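Local coordinates for C24 protein (Bizionia argentinensis JUB59, PDB 6OV6), which probably forms the receptor-binding tip of a long tail fibre of a temperate bacteriophage and binds manganese, at the interface of chains A and B. Coordinates in Å, arbitrary orientation; residue numbers count along the deposited sequence, not the author numbering. Chains: chain A/B, C24 protein.

Contact 1: the interface of chains A and B. Residues chain A 189, 256-259; chain B 190-192.
At the apolar centre, the CE1-CZ edge of the A:Phe256 ring meets B:Gly191 CA, which lies to one side of the ring plane and beyond the rim, 3.7 Å from A:Phe256 CE1. The ring reaches this place because CG stands anti to the backbone N (chi1 176°). Glycine suits the spot: with no side chain, it lets this edge come close to the main chain. A:Gly258 adds a second bare backbone facing B:Gly191, so two strands of different subunits can approach closely.

Around this centre runs a short antiparallel sheet between strand 256-258 of chain A and strand 191-193 of chain B. A:Thr257 and B:Asn192 exchange a reciprocal pair of main-chain bonds, A:Thr257 N to B:Asn192 O at 2.8 Å and B:Asn192 N to A:Thr257 O at 2.9 Å. Just beyond the strand end, A:Asn259 N continues the pairing by donating to B:Ser190 O at 2.9 Å.

At the polar rim, water and side chains supplement the main-chain bonds. Water 2 gives A:Thr257 O a further partner and ties it to the side-chain amide ND2 of B:Asn192, while water 1 bridges A:Asn259 O and B:Ser190 N. A:Asn259, able to bond through both backbone and amide, grips B:Ser190 twice. The serine hydroxyl OG, turned between its own backbone N and carbonyl carbon (chi1 64°), donates to A:Asn259 OD1 at 2.9 Å, in the carbonyl plane on a lone pair.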
ATOM      1  N   PRO A 189     -19.964  -6.024   8.877  1.00 26.25           N
ATOM      2  CA  PRO A 189     -20.814  -4.828   8.996  1.00 25.65           C
ATOM      3  C   PRO A 189     -21.851  -5.004  10.097  1.00 26.80           C
ATOM      4  O   PRO A 189     -22.289  -6.127  10.376  1.00 26.22           O
ATOM      5  CB  PRO A 189     -21.490  -4.734   7.612  1.00 27.06           C
ATOM      6  CG  PRO A 189     -21.503  -6.119   7.114  1.00 31.39           C
ATOM      7  CD  PRO A 189     -20.177  -6.688   7.581  1.00 27.63           C
ATOM      8  N   PHE A 256     -30.000  -6.862  13.197  1.00 26.20           N
ATOM      9  CA  PHE A 256     -29.222  -7.134  12.001  1.00 25.91           C
ATOM     10  C   PHE A 256     -27.991  -7.942  12.411  1.00 29.92           C
ATOM     11  O   PHE A 256     -27.293  -7.536  13.350  1.00 28.63           O
ATOM     12  CB  PHE A 256     -28.780  -5.803  11.344  1.00 27.30           C
ATOM     13  CG  PHE A 256     -27.875  -6.000  10.137  1.00 28.32           C
ATOM     14  CD1 PHE A 256     -28.405  -6.356   8.897  1.00 30.81           C
ATOM     15  CD2 PHE A 256     -26.501  -5.828  10.246  1.00 28.37           C
ATOM     16  CE1 PHE A 256     -27.573  -6.527   7.782  1.00 32.62           C
ATOM     17  CE2 PHE A 256     -25.666  -6.001   9.134  1.00 30.52           C
ATOM     18  CZ  PHE A 256     -26.202  -6.383   7.915  1.00 30.10           C
ATOM     19  N   THR A 257     -27.718  -9.047  11.703  1.00 26.41           N
ATOM     20  CA  THR A 257     -26.529  -9.885  11.898  1.00 27.10           C
ATOM     21  C   THR A 257     -25.748  -9.859  10.583  1.00 31.02           C
ATOM     22  O   THR A 257     -26.186 -10.465   9.609  1.00 31.86           O
ATOM     23  CB  THR A 257     -26.894 -11.316  12.367  1.00 33.62           C
ATOM     24  OG1 THR A 257     -27.546 -11.216  13.641  1.00 29.29           O
ATOM     25  CG2 THR A 257     -25.661 -12.226  12.509  1.00 36.35           C
ATOM     26  N   GLY A 258     -24.620  -9.153  10.554  1.00 27.06           N
ATOM     27  CA  GLY A 258     -23.835  -9.050   9.326  1.00 25.06           C
ATOM     28  C   GLY A 258     -23.040 -10.290   8.993  1.00 28.57           C
ATOM     29  O   GLY A 258     -22.719 -11.098   9.873  1.00 29.77           O
ATOM     30  N   ASN A 259     -22.691 -10.453   7.693  1.00 25.68           N
ATOM     31  CA  ASN A 259     -21.824 -11.533   7.246  1.00 25.61           C
ATOM     32  C   ASN A 259     -20.408 -10.941   7.174  1.00 28.58           C
ATOM     33  O   ASN A 259     -20.261  -9.801   6.770  1.00 26.10           O
ATOM     34  CB  ASN A 259     -22.208 -12.013   5.851  1.00 25.71           C
ATOM     35  CG  ASN A 259     -23.563 -12.691   5.814  1.00 40.95           C
ATOM     36  OD1 ASN A 259     -24.404 -12.421   4.945  1.00 36.34           O
ATOM     37  ND2 ASN A 259     -23.806 -13.546   6.782  1.00 28.07           N
TER
ATOM     38  N   SER B 190     -23.631  -7.630   3.478  1.00 27.73           N
ATOM     39  CA  SER B 190     -24.800  -8.505   3.459  1.00 27.59           C
ATOM     40  C   SER B 190     -25.067  -8.939   4.894  1.00 30.14           C
ATOM     41  O   SER B 190     -24.178  -8.877   5.751  1.00 27.32           O
ATOM     42  CB  SER B 190     -24.551  -9.699   2.537  1.00 29.48           C
ATOM     43  OG  SER B 190     -23.496 -10.534   2.983  1.00 35.36           O
ATOM     44  N   GLY B 191     -26.285  -9.371   5.151  1.00 27.71           N
ATOM     45  CA  GLY B 191     -26.613  -9.826   6.491  1.00 27.90           C
ATOM     46  C   GLY B 191     -28.054 -10.236   6.581  1.00 32.15           C
ATOM     47  O   GLY B 191     -28.789 -10.157   5.593  1.00 32.19           O
ATOM     48  N   ASN B 192     -28.443 -10.658   7.765  1.00 29.13           N
ATOM     49  CA  ASN B 192     -29.799 -11.152   8.015  1.00 29.83           C
ATOM     50  C   ASN B 192     -30.495 -10.448   9.146  1.00 33.77           C
ATOM     51  O   ASN B 192     -29.858  -9.897  10.035  1.00 32.27           O
ATOM     52  CB  ASN B 192     -29.744 -12.654   8.278  1.00 31.31           C
ATOM     53  CG  ASN B 192     -29.310 -13.423   7.063  1.00 41.99           C
ATOM     54  OD1 ASN B 192     -30.044 -13.543   6.085  1.00 46.38           O
ATOM     55  ND2 ASN B 192     -28.084 -13.911   7.081  1.00 38.77           N
TER
HETATM   56  O   HOH W   1     -20.973  -8.471   4.534  1.00 26.31           O
HETATM   57  O   HOH W   2     -25.964 -13.163   8.861  1.00 42.91           O

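Contact 2: the interface of chains A and B. Residues chain A 124, 127; chain B 116-118, 123, 126.
This is a mixed interface between identical subunits, in which the end of helix 120-125 and the loop after it in chain A pack against a loop and the equivalent helical segment of chain B; in the deposited three-chain assembly it probably helps to hold neighbouring subunits together.

A:Leu127 carries the apolar part. With CG anti to the backbone N (chi1 -173°), its branched end is pushed toward chain B, where CD1 lies mainly against B:Arg126 and CD2 mainly against B:Thr118. CD1 sits over one face of the B:Arg126 guanidinium, 3.4 Å above its plane and displaced toward the rim. Arginine suits this place because its flat group and its aliphatic stem can both lie against a hydrocarbon: A:Leu127 CD1 is also 3.5 Å from B:Arg126 CD. The bend of the arginine chain at chi3 (77°) helps to bring stem and guanidinium around the leucine, and the two side chains approach from opposite directions.

The side chain of B:Thr118 crosses that of the leucine at about a right angle, and A:Leu127 CD2 meets both its branches, the hydroxyl OG1 at 3.5 Å and the methyl CG2 at 3.6 Å. B:Leu123 CD2 lies 4.0 Å from A:Leu127 CD2 and also comes near A:Leu127 CD1, so it touches both methyls of the leucine.

The polar element is A:Ser124, small enough to sit close to a foreign backbone. Its OG accepts the main-chain N-H of B:Thr118, with N 3.0 Å from OG, in an almost straight bond, 177° at the hydrogen.

Together the leucine clasp and the serine bond probably help to set how adjacent subunits lie against each other and to stabilise the fibre.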
ATOM      1  N   SER A 124      27.034   8.502  -3.337  1.00 24.74           N
ATOM      2  CA  SER A 124      27.128   8.333  -1.882  1.00 26.20           C
ATOM      3  C   SER A 124      25.996   9.081  -1.166  1.00 31.77           C
ATOM      4  O   SER A 124      25.444   8.552  -0.211  1.00 32.37           O
ATOM      5  CB  SER A 124      28.484   8.803  -1.360  1.00 29.25           C
ATOM      6  OG  SER A 124      29.512   8.047  -1.977  1.00 31.32           O
ATOM      7  N   LEU A 127      22.747   7.279  -1.376  1.00 30.60           N
ATOM      8  CA  LEU A 127      22.780   5.996  -0.694  1.00 31.29           C
ATOM      9  C   LEU A 127      22.276   6.155   0.731  1.00 35.62           C
ATOM     10  O   LEU A 127      22.890   6.873   1.522  1.00 37.06           O
ATOM     11  CB  LEU A 127      24.199   5.401  -0.720  1.00 31.24           C
ATOM     12  CG  LEU A 127      24.313   3.987  -0.184  1.00 36.64           C
ATOM     13  CD1 LEU A 127      23.639   2.991  -1.130  1.00 37.48           C
ATOM     14  CD2 LEU A 127      25.753   3.631   0.087  1.00 37.19           C
TER
ATOM     15  N   LYS B 116      32.967  12.406   2.404  1.00 42.78           N
ATOM     16  CA  LYS B 116      33.515  11.061   2.516  1.00 42.35           C
ATOM     17  C   LYS B 116      32.695  10.219   1.544  1.00 42.28           C
ATOM     18  O   LYS B 116      31.522  10.517   1.325  1.00 43.24           O
ATOM     19  CB  LYS B 116      33.376  10.530   3.952  1.00 45.88           C
ATOM     20  CG  LYS B 116      34.411   9.471   4.324  1.00 66.50           C
ATOM     21  CD  LYS B 116      35.681  10.072   4.938  1.00 75.34           C
ATOM     22  CE  LYS B 116      36.661   8.992   5.320  1.00 83.83           C
ATOM     23  NZ  LYS B 116      37.479   8.526   4.166  1.00 84.65           N
ATOM     24  N   LEU B 117      33.299   9.192   0.945  1.00 35.19           N
ATOM     25  CA  LEU B 117      32.619   8.392  -0.067  1.00 32.49           C
ATOM     26  C   LEU B 117      32.348   6.969   0.319  1.00 33.93           C
ATOM     27  O   LEU B 117      33.097   6.371   1.090  1.00 32.98           O
ATOM     28  CB  LEU B 117      33.492   8.372  -1.348  1.00 31.78           C
ATOM     29  CG  LEU B 117      33.979   9.724  -1.881  1.00 34.56           C
ATOM     30  CD1 LEU B 117      35.095   9.531  -2.864  1.00 34.37           C
ATOM     31  CD2 LEU B 117      32.854  10.539  -2.519  1.00 33.80           C
ATOM     32  N   THR B 118      31.315   6.388  -0.283  1.00 30.01           N
ATOM     33  CA  THR B 118      31.046   4.955  -0.198  1.00 30.19           C
ATOM     34  C   THR B 118      31.838   4.370  -1.393  1.00 35.39           C
ATOM     35  O   THR B 118      31.815   4.941  -2.481  1.00 37.04           O
ATOM     36  CB  THR B 118      29.541   4.669  -0.357  1.00 39.47           C
ATOM     37  OG1 THR B 118      28.840   5.240   0.750  1.00 43.39           O
ATOM     38  CG2 THR B 118      29.243   3.198  -0.415  1.00 34.89           C
ATOM     39  N   LEU B 123      28.755  -0.006  -3.142  1.00 24.32           N
ATOM     40  CA  LEU B 123      27.654   0.350  -4.043  1.00 24.76           C
ATOM     41  C   LEU B 123      27.185  -0.855  -4.873  1.00 30.13           C
ATOM     42  O   LEU B 123      25.966  -1.027  -5.073  1.00 29.05           O
ATOM     43  CB  LEU B 123      28.044   1.531  -4.950  1.00 24.60           C
ATOM     44  CG  LEU B 123      28.200   2.892  -4.247  1.00 28.66           C
ATOM     45  CD1 LEU B 123      28.754   3.911  -5.224  1.00 29.29           C
ATOM     46  CD2 LEU B 123      26.846   3.403  -3.715  1.00 29.69           C
ATOM     47  N   ARG B 126      25.066  -3.187  -2.769  1.00 30.71           N
ATOM     48  CA  ARG B 126      23.765  -2.596  -2.516  1.00 31.29           C
ATOM     49  C   ARG B 126      22.899  -2.571  -3.770  1.00 34.44           C
ATOM     50  O   ARG B 126      21.734  -2.166  -3.729  1.00 31.53           O
ATOM     51  CB  ARG B 126      23.943  -1.222  -1.865  1.00 34.54           C
ATOM     52  CG  ARG B 126      24.537  -1.375  -0.457  1.00 46.00           C
ATOM     53  CD  ARG B 126      24.607  -0.097   0.280  1.00 61.63           C
ATOM     54  NE  ARG B 126      23.261   0.221   0.770  1.00 69.76           N
ATOM     55  CZ  ARG B 126      22.996   0.940   1.851  1.00 71.28           C
ATOM     56  NH1 ARG B 126      23.985   1.432   2.586  1.00 43.62           N
ATOM     57  NH2 ARG B 126      21.736   1.169   2.212  1.00 52.92           N
TER

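The centres of the C-alpha atoms of contact 1 and contact 2 lie about 56 Å apart along the elongated body, and the two have no residue in common. Contact 1 joins short strands in the slender shaft, relying on main-chain pairing supplemented by water; contact 2 uses helix 120-125 and adjoining loops closer to the N-terminal helices, relying more on side-chain packing. The same two chains are thus held at widely separated levels by different means. Because the assembly holds three copies, equivalent contacts would recur around it, which should help the long, thin molecule to keep its subunits aligned along its length.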